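Local coordinates for protein arginine kinase (PDB 4RF6) that catalyses the reversible transfer of a phosphoryl group from ATP to L-arginine, giving N(omega)-phospho-L-arginine and ADP, as a monomer built of two tandem repeats, at residues 11-16 against 20-25; 195-200 against 209-214; 383-388 against 445-450; 547-552 against 558-563; 589-594 against 599-604. All blocks are in the same frame, centred on the assembly; numbering follows the deposited sequence.

Contact 1: 11-16 against 20-25; sequences AKFKSK and PDPLND
Phe13, on helix 7-14, faces the turn at 20-25 with its CA 5.9 Å from that of Pro20, the shortest such spacing between the two segments. Nearly all of the contact on the helix side is its ring. With CG beside the backbone N and anti to the carbonyl carbon (chi1 -67°), the phenyl group reaches across to the start of a short 3-10 turn, residues 21-23. Pro22 comes from the opposite direction and puts its CD over one ring face, 4.0 Å from the centroid and 30° off the normal, a CH-pi contact; Phe13 CE1 is the nearest ring atom to Pro22 CD, at 3.5 Å. The motif is a helix and a 3-10 turn folded back on each other through a short loop, within the N-terminal region of the first phosphagen kinase repeat. Asp21 crosses the ring at about a right angle: its CB lies 3.6 Å from Phe13 CZ, and its OD2 is 3.6 Å from Phe13 CE2, with carboxylate and ring planes 65° apart. Pro20 CB starts away from the helix, and its CA meets the ring, 4.4 Å from Phe13 CG. Trp58 of helix 57-66 touches both Phe13 and Pro20.

Contact 2: 195-200 against 209-214; sequences FKKGDR and KEWPEG
Trp211 lays one face of its indole against the backbone at Lys197, and this is the tight half of the contact. Lys197 CA stands 3.5 Å from the centroid of the Trp211 six-membered ring, 16° off the normal, which makes a CH-pi contact. Beside it Trp211 CZ2 comes to 3.1 Å from Lys197 N, and Trp211 CH2 to 3.3 Å from Lys196 O. The opposite indole face carries CB of Pro212, the residue that follows through a cis peptide bond. At the indole's edge Phe195 CE1 meets Trp211 CH2 at 3.5 Å, rim to rim, with the ring planes at 72°. Phe195 is buried, and also meets the ring of Trp228.

Looser packing begins along the Lys197 side chain. CG is anti to the backbone N (chi1 -169°), and the extended chain slides past the indole in the opposite direction, with CG 3.9 Å from Trp211 CG. This residue is exposed, as is Lys196, whose side chain starts away from the tryptophan. A polar tie between these loops, which flank helix 200-205 of the catalytic domain, is Gly198 N bonded to Asn208 OD1; no hydrogen bond joins the two segments themselves, so they meet by dispersion and CH-pi contact.

Contact 3: 383-388 against 445-450; sequences KSLLRK and VEDYHS
Lys388 and Asp447 form a salt bridge between two helices, the ammonium NZ lying 2.9 Å from Asp447 OD2 and meeting that oxygen nearly along its C-O axis. The same OD2 is also bonded by Tyr389 OH, which gives that one oxygen two polar partners and probably favours its charged form. Lys388 has CG anti to the backbone N (chi1 -176°) and runs straight from there, which carries NZ across the gap between backbones whose closest CA atoms, those of Leu385 and Asp447, are 8.0 Å apart. Beside the ion pair Leu385 supplies the apolar part: its CD2 packs against the carboxylate, 3.5 Å from Asp447 CG, while its CD1 is a looser 4.3 Å from Tyr448 CB.

In the next shell, Ser384 is the N-cap of the first helix; its OG accepts from Arg387 N at 3.2 Å with an N-H...acceptor angle of 163°, fixing the turn from which Leu385 and Lys388 project. Leu386, one residue on from Leu385, packs on Ile413 and Val417. The contact lies at the surface of the second repeat's N-terminal region, joining the short helix 385-389 to the C-terminal end of helix 438-448, with helix 409-418 beside the former.

Contact 4: 547-552 against 558-563; sequences FKKGDR and GVNKLW
Lys549 lies along one face of the Trp563 indole. Its CB is 3.8 Å from Trp563 CE2. CG, anti to the backbone N (chi1 -151°), sits over the five-membered ring, 3.5 Å from the centroid and 14° off the normal, a CH-pi contact. The chain then bends: CD comes to 3.8 Å from Asn560 ND2, CE to 3.9 Å from Trp563 CB, and NZ makes a long, weak ion pair with Glu327 of the other repeat. These loops enclose helix 552-557 in the second catalytic domain; Asp551 N-caps that helix through OD1, which accepts from Phe553 N and Leu554 N, Gly558 ends it in a Schellman motif, and a type II turn runs from Asn560 to Trp563. Asn560 grips Gly550 through both ends of its amide. OD1 accepts from Gly550 N at 2.8 Å, and ND2 donates to Gly550 O at 2.9 Å from above the carbonyl plane. ND2 also bonds Glu555. At the indole's far end, Phe547 CE1 touches Trp563 CH2 at 3.5 Å.

Contact 5: 589-594 against 599-604; sequences IISMEK and GSVFGR
Strand 589-594 and helix 599-604 run nearly antiparallel, their N-to-C directions 152° apart and their axes 7.5 Å from each other at closest approach; Ser591 and Val601 have the nearest CA atoms, 5.6 Å apart. Ser591 and Glu593 both start toward the helix. Ser591 OG is placed anti to the backbone N (chi1 -175°), where it donates to Val601 O at 2.8 Å and accepts from Arg604 NH1 at 3.0 Å. The latter bond is rather bent, with an N-H...acceptor angle of 133°, and the oxygen is tilted out of the guanidinium plane.

Glu593 reaches the helix with an extended chain and uses OE1 for both its polar links across the contact. Ser600 OG donates to OE1 at 2.8 Å on the syn side, and Arg604 NH2 forms a salt bridge with the same oxygen, modelled very short, so its exact length is doubtful. The carboxylate and guanidinium are turned obliquely to each other. Between these polar groups Val601 wedges its two methyls: CG2 lies 3.6 Å from Glu593 CG, and CG1 lies 3.3 Å from Ser591 O.

Val601 also reaches Thr482 and Ile484 of strand 479-488, one of the two neighbours of strand 587-594 in the antiparallel sheet of the catalytic domain. The start of helix 598-616 therefore packs across two adjacent strands, and Leu605, the residue after Arg604, continues the packing against Ser591 and Ile589.

How the contacts relate
Contacts 1 and 2 belong to the first repeat and contacts 3, 4 and 5 to the second; contacts 1 and 3, on opposite sides of the chain's centre, have centres 77 Å apart. Contacts 2 and 4 probably come from corresponding loops of the two repeats: both have FKKGDR packed on a tryptophan, although the second segments are cut at different places, and their centres are 39 Å apart. Contact 2 lies near the predicted nucleotide site: Phe195 is about 7 Å, side chain to side chain, from Arg236. In contact 1, the side chain of Pro20 is about 9 Å from that of Val74 of the likely substrate site. Contacts 4 and 5 share a catalytic domain, nearest atoms about 9 Å apart.

Contact 1: 11-16 against 20-25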
# COMPACT_ATOMS: atom_id res chain seq x y z
N ALA A 11 -26.43 6.12 -36.48
CA ALA A 11 -27.89 6.26 -36.41
C ALA A 11 -28.57 6.20 -37.79
O ALA A 11 -29.67 5.65 -37.91
CB ALA A 11 -28.26 7.53 -35.68
N LYS A 12 -27.94 6.79 -38.80
CA LYS A 12 -28.49 6.77 -40.16
C LYS A 12 -28.68 5.35 -40.67
O LYS A 12 -29.69 5.03 -41.31
CB LYS A 12 -27.58 7.52 -41.13
CG LYS A 12 -27.53 9.02 -40.93
CD LYS A 12 -26.88 9.68 -42.14
CE LYS A 12 -26.18 10.98 -41.77
NZ LYS A 12 -25.86 11.81 -42.97
N PHE A 13 -27.70 4.49 -40.40
CA PHE A 13 -27.77 3.10 -40.83
C PHE A 13 -28.69 2.30 -39.93
O PHE A 13 -29.46 1.46 -40.40
CB PHE A 13 -26.36 2.49 -40.87
CG PHE A 13 -25.47 3.09 -41.92
CD1 PHE A 13 -24.57 4.10 -41.60
CD2 PHE A 13 -25.53 2.65 -43.24
CE1 PHE A 13 -23.75 4.66 -42.57
CE2 PHE A 13 -24.72 3.20 -44.21
CZ PHE A 13 -23.82 4.20 -43.88
N LYS A 14 -28.63 2.57 -38.63
CA LYS A 14 -29.47 1.87 -37.66
C LYS A 14 -30.96 2.14 -37.89
O LYS A 14 -31.78 1.23 -37.85
CB LYS A 14 -29.08 2.25 -36.22
CG LYS A 14 -29.92 1.54 -35.16
CD LYS A 14 -29.36 1.78 -33.77
CE LYS A 14 -30.23 1.13 -32.70
NZ LYS A 14 -29.68 -0.17 -32.22
N SER A 15 -31.31 3.40 -38.16
CA SER A 15 -32.71 3.76 -38.38
C SER A 15 -33.27 3.14 -39.67
O SER A 15 -34.49 3.04 -39.83
CB SER A 15 -32.87 5.28 -38.43
OG SER A 15 -32.10 5.84 -39.48
N LYS A 16 -32.38 2.74 -40.57
CA LYS A 16 -32.77 2.10 -41.82
C LYS A 16 -32.62 0.59 -41.73
O LYS A 16 -33.00 -0.14 -42.66
CB LYS A 16 -31.94 2.63 -42.99
CG LYS A 16 -32.33 4.03 -43.43
CD LYS A 16 -31.47 4.51 -44.59
CE LYS A 16 -30.77 5.82 -44.25
NZ LYS A 16 -29.85 6.27 -45.33
N PRO A 20 -24.01 -1.75 -41.58
CA PRO A 20 -23.22 -0.57 -41.20
C PRO A 20 -21.98 -0.40 -42.08
O PRO A 20 -20.93 -0.96 -41.77
CB PRO A 20 -22.82 -0.88 -39.75
CG PRO A 20 -22.79 -2.36 -39.67
CD PRO A 20 -23.85 -2.86 -40.62
N ASP A 21 -22.13 0.36 -43.16
CA ASP A 21 -21.01 0.73 -44.04
C ASP A 21 -19.71 1.20 -43.34
O ASP A 21 -18.62 0.87 -43.81
CB ASP A 21 -21.44 1.78 -45.08
CG ASP A 21 -22.22 1.19 -46.24
OD1 ASP A 21 -22.24 -0.06 -46.38
OD2 ASP A 21 -22.81 1.97 -47.02
N PRO A 22 -19.81 1.99 -42.25
CA PRO A 22 -18.58 2.43 -41.58
C PRO A 22 -17.65 1.31 -41.11
O PRO A 22 -16.50 1.59 -40.76
CB PRO A 22 -19.10 3.22 -40.38
CG PRO A 22 -20.39 3.78 -40.84
CD PRO A 22 -20.99 2.71 -41.72
N LEU A 23 -18.12 0.07 -41.09
CA LEU A 23 -17.23 -1.05 -40.78
C LEU A 23 -16.23 -1.24 -41.93
O LEU A 23 -15.15 -1.81 -41.75
CB LEU A 23 -18.02 -2.32 -40.49
CG LEU A 23 -18.85 -2.27 -39.20
CD1 LEU A 23 -19.43 -3.62 -38.83
CD2 LEU A 23 -18.02 -1.72 -38.05
N ASN A 24 -16.61 -0.74 -43.10
CA ASN A 24 -15.72 -0.71 -44.26
C ASN A 24 -14.99 0.64 -44.37
O ASN A 24 -14.40 0.94 -45.41
CB ASN A 24 -16.51 -0.98 -45.54
CG ASN A 24 -17.12 -2.37 -45.57
OD1 ASN A 24 -16.49 -3.35 -45.17
ND2 ASN A 24 -18.36 -2.47 -46.05
N ASP A 25 -15.05 1.44 -43.31
CA ASP A 25 -14.33 2.71 -43.30
C ASP A 25 -12.89 2.51 -42.85
O ASP A 25 -12.63 1.86 -41.84
CB ASP A 25 -15.04 3.75 -42.43
CG ASP A 25 -15.81 4.77 -43.24
OD1 ASP A 25 -16.86 4.43 -43.81
OD2 ASP A 25 -15.35 5.94 -43.30

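Contact 2: 195-200 against 209-214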
# COMPACT_ATOMS: atom_id res chain seq x y z
N PHE A 195 -17.12 5.29 -9.59
CA PHE A 195 -17.23 5.23 -11.04
C PHE A 195 -18.21 6.29 -11.51
O PHE A 195 -19.08 6.72 -10.74
CB PHE A 195 -17.60 3.83 -11.55
CG PHE A 195 -18.99 3.35 -11.16
CD1 PHE A 195 -20.06 3.52 -12.03
CD2 PHE A 195 -19.19 2.68 -9.97
CE1 PHE A 195 -21.33 3.04 -11.70
CE2 PHE A 195 -20.45 2.20 -9.63
CZ PHE A 195 -21.52 2.39 -10.49
N LYS A 196 -18.05 6.75 -12.75
CA LYS A 196 -18.89 7.81 -13.29
C LYS A 196 -19.69 7.29 -14.47
O LYS A 196 -19.59 6.11 -14.82
CB LYS A 196 -18.04 9.00 -13.74
CG LYS A 196 -17.07 9.52 -12.69
CD LYS A 196 -16.21 10.65 -13.26
CE LYS A 196 -15.05 11.00 -12.35
NZ LYS A 196 -14.28 12.17 -12.87
N LYS A 197 -20.48 8.18 -15.09
CA LYS A 197 -21.25 7.82 -16.28
C LYS A 197 -20.35 7.14 -17.29
O LYS A 197 -19.20 7.55 -17.47
CB LYS A 197 -21.91 9.05 -16.89
CG LYS A 197 -22.95 8.73 -17.96
CD LYS A 197 -23.71 9.97 -18.41
CE LYS A 197 -24.87 9.58 -19.31
NZ LYS A 197 -25.76 10.74 -19.63
N GLY A 198 -20.85 6.07 -17.91
CA GLY A 198 -20.03 5.24 -18.77
C GLY A 198 -19.50 6.00 -19.96
O GLY A 198 -20.13 6.96 -20.40
N ASP A 199 -18.35 5.59 -20.48
CA ASP A 199 -17.73 6.28 -21.61
C ASP A 199 -18.49 6.07 -22.92
O ASP A 199 -19.57 5.48 -22.93
CB ASP A 199 -16.26 5.90 -21.76
CG ASP A 199 -16.05 4.41 -21.98
OD1 ASP A 199 -17.00 3.71 -22.42
OD2 ASP A 199 -14.93 3.93 -21.72
N ARG A 200 -17.91 6.54 -24.02
CA ARG A 200 -18.55 6.47 -25.33
C ARG A 200 -18.91 5.04 -25.74
O ARG A 200 -19.87 4.82 -26.48
CB ARG A 200 -17.66 7.11 -26.41
CG ARG A 200 -16.25 6.54 -26.48
CD ARG A 200 -15.40 7.31 -27.50
NE ARG A 200 -14.00 6.91 -27.49
CZ ARG A 200 -13.46 6.03 -28.34
NH1 ARG A 200 -14.21 5.44 -29.26
NH2 ARG A 200 -12.17 5.73 -28.25
N LYS A 209 -28.38 4.02 -19.95
CA LYS A 209 -29.79 4.38 -19.79
C LYS A 209 -30.18 4.62 -18.33
O LYS A 209 -29.73 3.90 -17.42
CB LYS A 209 -30.72 3.33 -20.43
CG LYS A 209 -30.67 3.29 -21.96
CD LYS A 209 -31.87 2.54 -22.55
CE LYS A 209 -31.85 1.05 -22.22
NZ LYS A 209 -30.66 0.33 -22.78
N GLU A 210 -30.99 5.65 -18.12
CA GLU A 210 -31.46 6.08 -16.79
C GLU A 210 -30.37 6.50 -15.79
O GLU A 210 -30.63 6.51 -14.59
CB GLU A 210 -32.36 5.02 -16.14
CG GLU A 210 -33.30 4.26 -17.08
CD GLU A 210 -34.29 5.15 -17.81
OE1 GLU A 210 -34.88 4.66 -18.80
OE2 GLU A 210 -34.49 6.31 -17.41
N TRP A 211 -29.17 6.83 -16.27
CA TRP A 211 -28.07 7.21 -15.37
C TRP A 211 -28.49 8.33 -14.41
O TRP A 211 -29.11 9.30 -14.82
CB TRP A 211 -26.84 7.66 -16.16
CG TRP A 211 -25.69 7.98 -15.26
CD1 TRP A 211 -25.36 9.19 -14.72
CD2 TRP A 211 -24.72 7.05 -14.76
NE1 TRP A 211 -24.25 9.08 -13.93
CE2 TRP A 211 -23.84 7.77 -13.93
CE3 TRP A 211 -24.52 5.67 -14.93
CZ2 TRP A 211 -22.77 7.16 -13.27
CZ3 TRP A 211 -23.46 5.07 -14.28
CH2 TRP A 211 -22.59 5.81 -13.47
N PRO A 212 -28.14 8.20 -13.12
CA PRO A 212 -27.37 7.14 -12.44
C PRO A 212 -28.26 6.24 -11.59
O PRO A 212 -27.79 5.65 -10.62
CB PRO A 212 -26.48 7.95 -11.50
CG PRO A 212 -27.41 9.08 -11.05
CD PRO A 212 -28.35 9.35 -12.22
N GLU A 213 -29.54 6.17 -11.94
CA GLU A 213 -30.50 5.37 -11.19
C GLU A 213 -30.06 3.90 -11.05
O GLU A 213 -29.65 3.28 -12.03
CB GLU A 213 -31.86 5.43 -11.89
CG GLU A 213 -32.96 4.63 -11.22
CD GLU A 213 -34.32 4.91 -11.81
OE1 GLU A 213 -34.65 4.33 -12.86
OE2 GLU A 213 -35.07 5.73 -11.22
N GLY A 214 -30.16 3.37 -9.84
CA GLY A 214 -29.89 1.95 -9.62
C GLY A 214 -28.41 1.59 -9.57
O GLY A 214 -28.07 0.42 -9.36

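Contact 3: 383-388 against 445-450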
# COMPACT_ATOMS: atom_id res chain seq x y z
N LYS A 383 33.73 5.85 2.59
CA LYS A 383 34.11 6.01 3.99
C LYS A 383 33.02 5.65 4.99
O LYS A 383 33.06 6.08 6.14
CB LYS A 383 34.60 7.43 4.24
CG LYS A 383 35.82 7.79 3.41
CD LYS A 383 36.99 6.88 3.76
CE LYS A 383 38.07 6.94 2.68
NZ LYS A 383 38.60 8.31 2.47
N SER A 384 32.05 4.85 4.56
CA SER A 384 31.01 4.36 5.46
C SER A 384 31.60 3.43 6.52
O SER A 384 32.66 2.82 6.30
CB SER A 384 29.93 3.62 4.67
OG SER A 384 30.45 2.45 4.08
N LEU A 385 30.93 3.32 7.66
CA LEU A 385 31.36 2.39 8.71
C LEU A 385 31.21 0.95 8.21
O LEU A 385 31.90 0.04 8.68
CB LEU A 385 30.54 2.59 9.98
CG LEU A 385 30.60 3.97 10.64
CD1 LEU A 385 29.64 4.06 11.80
CD2 LEU A 385 32.01 4.27 11.11
N LEU A 386 30.30 0.76 7.26
CA LEU A 386 30.11 -0.53 6.61
C LEU A 386 31.41 -0.99 5.97
O LEU A 386 31.88 -2.11 6.22
CB LEU A 386 29.01 -0.44 5.55
CG LEU A 386 28.84 -1.67 4.66
CD1 LEU A 386 28.52 -2.89 5.52
CD2 LEU A 386 27.75 -1.46 3.60
N ARG A 387 32.00 -0.13 5.15
CA ARG A 387 33.25 -0.43 4.47
C ARG A 387 34.36 -0.64 5.49
O ARG A 387 35.20 -1.53 5.35
CB ARG A 387 33.60 0.72 3.52
CG ARG A 387 34.67 0.40 2.48
CD ARG A 387 36.08 0.50 3.04
NE ARG A 387 37.10 0.48 2.00
CZ ARG A 387 37.69 1.57 1.53
NH1 ARG A 387 37.35 2.77 2.01
NH2 ARG A 387 38.61 1.47 0.58
N LYS A 388 34.37 0.21 6.52
CA LYS A 388 35.41 0.18 7.53
C LYS A 388 35.50 -1.17 8.24
O LYS A 388 36.59 -1.66 8.53
CB LYS A 388 35.19 1.29 8.56
CG LYS A 388 36.29 1.41 9.61
CD LYS A 388 36.08 2.61 10.51
CE LYS A 388 37.23 2.77 11.49
NZ LYS A 388 36.96 3.85 12.48
N VAL A 445 28.22 0.06 16.26
CA VAL A 445 27.64 0.68 17.46
C VAL A 445 28.71 1.42 18.27
O VAL A 445 28.52 2.58 18.66
CB VAL A 445 26.96 -0.36 18.36
CG1 VAL A 445 26.71 0.23 19.75
CG2 VAL A 445 25.65 -0.82 17.75
N GLU A 446 29.83 0.76 18.52
CA GLU A 446 30.89 1.32 19.36
C GLU A 446 31.66 2.42 18.63
O GLU A 446 32.35 3.23 19.27
CB GLU A 446 31.83 0.23 19.88
CG GLU A 446 31.18 -0.69 20.92
CD GLU A 446 32.16 -1.70 21.52
OE1 GLU A 446 33.25 -1.89 20.94
OE2 GLU A 446 31.82 -2.29 22.57
N ASP A 447 31.56 2.45 17.31
CA ASP A 447 32.20 3.52 16.55
C ASP A 447 31.33 4.77 16.62
O ASP A 447 31.79 5.84 17.06
CB ASP A 447 32.42 3.11 15.09
CG ASP A 447 33.33 4.07 14.34
OD1 ASP A 447 33.05 5.29 14.32
OD2 ASP A 447 34.33 3.60 13.76
N TYR A 448 30.07 4.65 16.21
CA TYR A 448 29.17 5.80 16.19
C TYR A 448 28.89 6.32 17.60
O TYR A 448 28.74 7.53 17.79
CB TYR A 448 27.85 5.48 15.48
CG TYR A 448 26.90 6.67 15.49
CD1 TYR A 448 26.98 7.65 14.50
CD2 TYR A 448 25.94 6.82 16.49
CE1 TYR A 448 26.13 8.74 14.51
CE2 TYR A 448 25.09 7.91 16.50
CZ TYR A 448 25.18 8.87 15.51
OH TYR A 448 24.34 9.95 15.51
N HIS A 449 28.79 5.41 18.56
CA HIS A 449 28.44 5.81 19.92
C HIS A 449 29.66 5.87 20.84
O HIS A 449 29.53 5.84 22.06
CB HIS A 449 27.38 4.86 20.52
CG HIS A 449 26.06 4.92 19.83
ND1 HIS A 449 25.14 5.92 20.07
CD2 HIS A 449 25.49 4.10 18.91
CE1 HIS A 449 24.06 5.71 19.33
NE2 HIS A 449 24.25 4.61 18.62
N SER A 450 30.85 5.95 20.23
CA SER A 450 32.08 6.19 20.98
C SER A 450 31.84 7.35 21.94
O SER A 450 31.27 8.37 21.54
CB SER A 450 33.23 6.51 20.02
OG SER A 450 34.45 6.73 20.70

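Contact 4: 547-552 against 558-563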
# COMPACT_ATOMS: atom_id res chain seq x y z
N PHE A 547 4.66 13.75 7.93
CA PHE A 547 5.88 13.13 7.42
C PHE A 547 5.60 12.49 6.06
O PHE A 547 4.45 12.25 5.71
CB PHE A 547 6.49 12.13 8.42
CG PHE A 547 5.63 10.92 8.71
CD1 PHE A 547 5.72 9.78 7.92
CD2 PHE A 547 4.79 10.90 9.81
CE1 PHE A 547 4.96 8.65 8.20
CE2 PHE A 547 4.02 9.78 10.10
CZ PHE A 547 4.11 8.65 9.29
N LYS A 548 6.66 12.26 5.29
CA LYS A 548 6.51 11.71 3.94
C LYS A 548 7.29 10.41 3.77
O LYS A 548 7.94 9.94 4.70
CB LYS A 548 6.93 12.73 2.89
CG LYS A 548 5.87 13.76 2.56
CD LYS A 548 6.43 14.87 1.68
CE LYS A 548 5.32 15.66 0.99
NZ LYS A 548 4.32 16.20 1.94
N LYS A 549 7.21 9.83 2.57
CA LYS A 549 7.91 8.58 2.28
C LYS A 549 9.41 8.74 2.54
O LYS A 549 9.97 9.82 2.34
CB LYS A 549 7.65 8.15 0.83
CG LYS A 549 7.70 6.65 0.63
CD LYS A 549 8.31 6.29 -0.71
CE LYS A 549 7.31 5.57 -1.58
NZ LYS A 549 7.95 5.02 -2.81
N GLY A 550 10.06 7.67 2.99
CA GLY A 550 11.45 7.76 3.39
C GLY A 550 12.38 8.03 2.22
O GLY A 550 12.04 7.74 1.07
N ASP A 551 13.55 8.58 2.52
CA ASP A 551 14.53 8.86 1.47
C ASP A 551 15.18 7.58 0.92
O ASP A 551 14.81 6.48 1.32
CB ASP A 551 15.58 9.87 1.94
CG ASP A 551 16.43 9.36 3.09
OD1 ASP A 551 16.63 8.13 3.25
OD2 ASP A 551 16.93 10.22 3.85
N ARG A 552 16.16 7.75 0.03
CA ARG A 552 16.81 6.61 -0.63
C ARG A 552 17.53 5.68 0.35
O ARG A 552 17.75 4.51 0.04
CB ARG A 552 17.80 7.10 -1.69
CG ARG A 552 18.95 7.93 -1.12
CD ARG A 552 19.77 8.61 -2.22
NE ARG A 552 20.51 9.76 -1.71
CZ ARG A 552 21.80 9.75 -1.38
NH1 ARG A 552 22.53 8.65 -1.51
NH2 ARG A 552 22.36 10.86 -0.92
N GLY A 558 14.67 -1.09 3.11
CA GLY A 558 13.43 -1.85 3.15
C GLY A 558 12.37 -1.21 4.03
O GLY A 558 11.34 -1.82 4.32
N VAL A 559 12.63 0.02 4.44
CA VAL A 559 11.76 0.75 5.37
C VAL A 559 10.46 1.26 4.72
O VAL A 559 9.43 1.38 5.38
CB VAL A 559 12.55 1.91 6.04
CG1 VAL A 559 11.63 2.84 6.82
CG2 VAL A 559 13.63 1.34 6.96
N ASN A 560 10.51 1.53 3.42
CA ASN A 560 9.37 2.16 2.74
C ASN A 560 8.29 1.21 2.22
O ASN A 560 7.38 1.64 1.51
CB ASN A 560 9.84 3.03 1.57
CG ASN A 560 10.42 4.36 2.02
OD1 ASN A 560 10.09 4.87 3.09
ND2 ASN A 560 11.27 4.95 1.17
N LYS A 561 8.40 -0.08 2.56
CA LYS A 561 7.54 -1.11 1.97
C LYS A 561 6.05 -0.81 2.16
O LYS A 561 5.62 -0.44 3.25
CB LYS A 561 7.86 -2.50 2.54
CG LYS A 561 9.26 -3.02 2.25
CD LYS A 561 9.36 -4.52 2.53
CE LYS A 561 10.80 -5.00 2.66
NZ LYS A 561 11.35 -4.72 4.03
N LEU A 562 5.29 -0.97 1.08
CA LEU A 562 3.83 -0.81 1.09
C LEU A 562 3.35 0.59 1.49
O LEU A 562 2.24 0.74 2.00
CB LEU A 562 3.19 -1.87 2.00
CG LEU A 562 3.54 -3.33 1.72
CD1 LEU A 562 2.65 -4.24 2.56
CD2 LEU A 562 3.44 -3.68 0.23
N TRP A 563 4.19 1.60 1.26
CA TRP A 563 3.82 2.98 1.58
C TRP A 563 2.48 3.36 0.98
O TRP A 563 2.22 3.07 -0.19
CB TRP A 563 4.89 3.95 1.07
CG TRP A 563 4.70 5.32 1.63
CD1 TRP A 563 4.02 6.36 1.06
CD2 TRP A 563 5.18 5.79 2.88
NE1 TRP A 563 4.05 7.45 1.89
CE2 TRP A 563 4.76 7.13 3.02
CE3 TRP A 563 5.93 5.21 3.91
CZ2 TRP A 563 5.07 7.90 4.14
CZ3 TRP A 563 6.24 5.97 5.02
CH2 TRP A 563 5.81 7.30 5.12

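Contact 5: 589-594 against 599-604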
# COMPACT_ATOMS: atom_id res chain seq x y z
N ILE A 589 8.17 9.62 19.26
CA ILE A 589 7.33 10.22 20.29
C ILE A 589 7.94 11.55 20.73
O ILE A 589 9.09 11.58 21.18
CB ILE A 589 7.17 9.26 21.48
CG1 ILE A 589 6.77 7.87 20.96
CG2 ILE A 589 6.14 9.80 22.47
CD1 ILE A 589 6.70 6.78 22.01
N ILE A 590 7.17 12.63 20.61
CA ILE A 590 7.71 13.98 20.77
C ILE A 590 6.90 14.86 21.72
O ILE A 590 5.70 15.07 21.52
CB ILE A 590 7.81 14.69 19.41
CG1 ILE A 590 8.57 13.84 18.40
CG2 ILE A 590 8.46 16.06 19.56
CD1 ILE A 590 8.62 14.42 17.01
N SER A 591 7.56 15.40 22.74
CA SER A 591 6.95 16.36 23.66
C SER A 591 7.59 17.73 23.42
O SER A 591 8.81 17.82 23.25
CB SER A 591 7.13 15.92 25.11
OG SER A 591 6.44 16.79 26.00
N MET A 592 6.78 18.78 23.40
CA MET A 592 7.22 20.08 22.89
C MET A 592 6.50 21.26 23.55
O MET A 592 5.29 21.22 23.78
CB MET A 592 6.95 20.11 21.38
CG MET A 592 5.79 19.21 20.97
SD MET A 592 5.29 19.35 19.25
CE MET A 592 6.80 19.98 18.52
N GLU A 593 7.25 22.32 23.85
CA GLU A 593 6.67 23.54 24.42
C GLU A 593 7.39 24.80 23.92
O GLU A 593 8.57 24.75 23.53
CB GLU A 593 6.74 23.52 25.95
CG GLU A 593 5.79 22.54 26.65
CD GLU A 593 5.83 22.69 28.16
OE1 GLU A 593 5.20 21.87 28.86
OE2 GLU A 593 6.48 23.64 28.66
N LYS A 594 6.68 25.92 23.94
CA LYS A 594 7.33 27.22 23.85
C LYS A 594 7.93 27.45 25.22
O LYS A 594 7.41 26.95 26.22
CB LYS A 594 6.33 28.33 23.56
CG LYS A 594 5.67 28.31 22.19
CD LYS A 594 5.03 29.67 21.93
CE LYS A 594 3.59 29.54 21.47
NZ LYS A 594 3.50 29.26 20.01
N GLY A 599 11.47 20.20 32.45
CA GLY A 599 10.90 19.25 33.40
C GLY A 599 9.47 18.89 33.05
O GLY A 599 9.05 17.73 33.18
N SER A 600 8.71 19.89 32.61
CA SER A 600 7.32 19.67 32.20
C SER A 600 7.25 18.87 30.90
O SER A 600 6.47 17.92 30.78
CB SER A 600 6.62 21.02 32.02
OG SER A 600 5.33 20.84 31.46
N VAL A 601 8.06 19.27 29.93
CA VAL A 601 8.13 18.55 28.65
C VAL A 601 8.48 17.08 28.88
O VAL A 601 7.85 16.18 28.32
CB VAL A 601 9.19 19.18 27.71
CG1 VAL A 601 9.38 18.33 26.47
CG2 VAL A 601 8.80 20.62 27.34
N PHE A 602 9.49 16.84 29.71
CA PHE A 602 9.92 15.48 30.02
C PHE A 602 8.88 14.73 30.85
O PHE A 602 8.69 13.52 30.68
CB PHE A 602 11.26 15.48 30.75
CG PHE A 602 11.84 14.10 30.95
CD1 PHE A 602 12.02 13.26 29.86
CD2 PHE A 602 12.19 13.65 32.21
CE1 PHE A 602 12.55 11.99 30.03
CE2 PHE A 602 12.72 12.38 32.39
CZ PHE A 602 12.90 11.55 31.30
N GLY A 603 8.21 15.45 31.76
CA GLY A 603 7.16 14.85 32.56
C GLY A 603 6.01 14.38 31.69
O GLY A 603 5.46 13.30 31.89
N ARG A 604 5.64 15.20 30.71
CA ARG A 604 4.60 14.84 29.76
C ARG A 604 5.05 13.66 28.91
O ARG A 604 4.28 12.71 28.68
CB ARG A 604 4.23 16.03 28.88
CG ARG A 604 3.12 15.73 27.86
CD ARG A 604 2.77 16.95 27.02
NE ARG A 604 2.73 18.18 27.81
CZ ARG A 604 3.66 19.12 27.77
NH1 ARG A 604 4.72 18.99 26.97
NH2 ARG A 604 3.55 20.20 28.53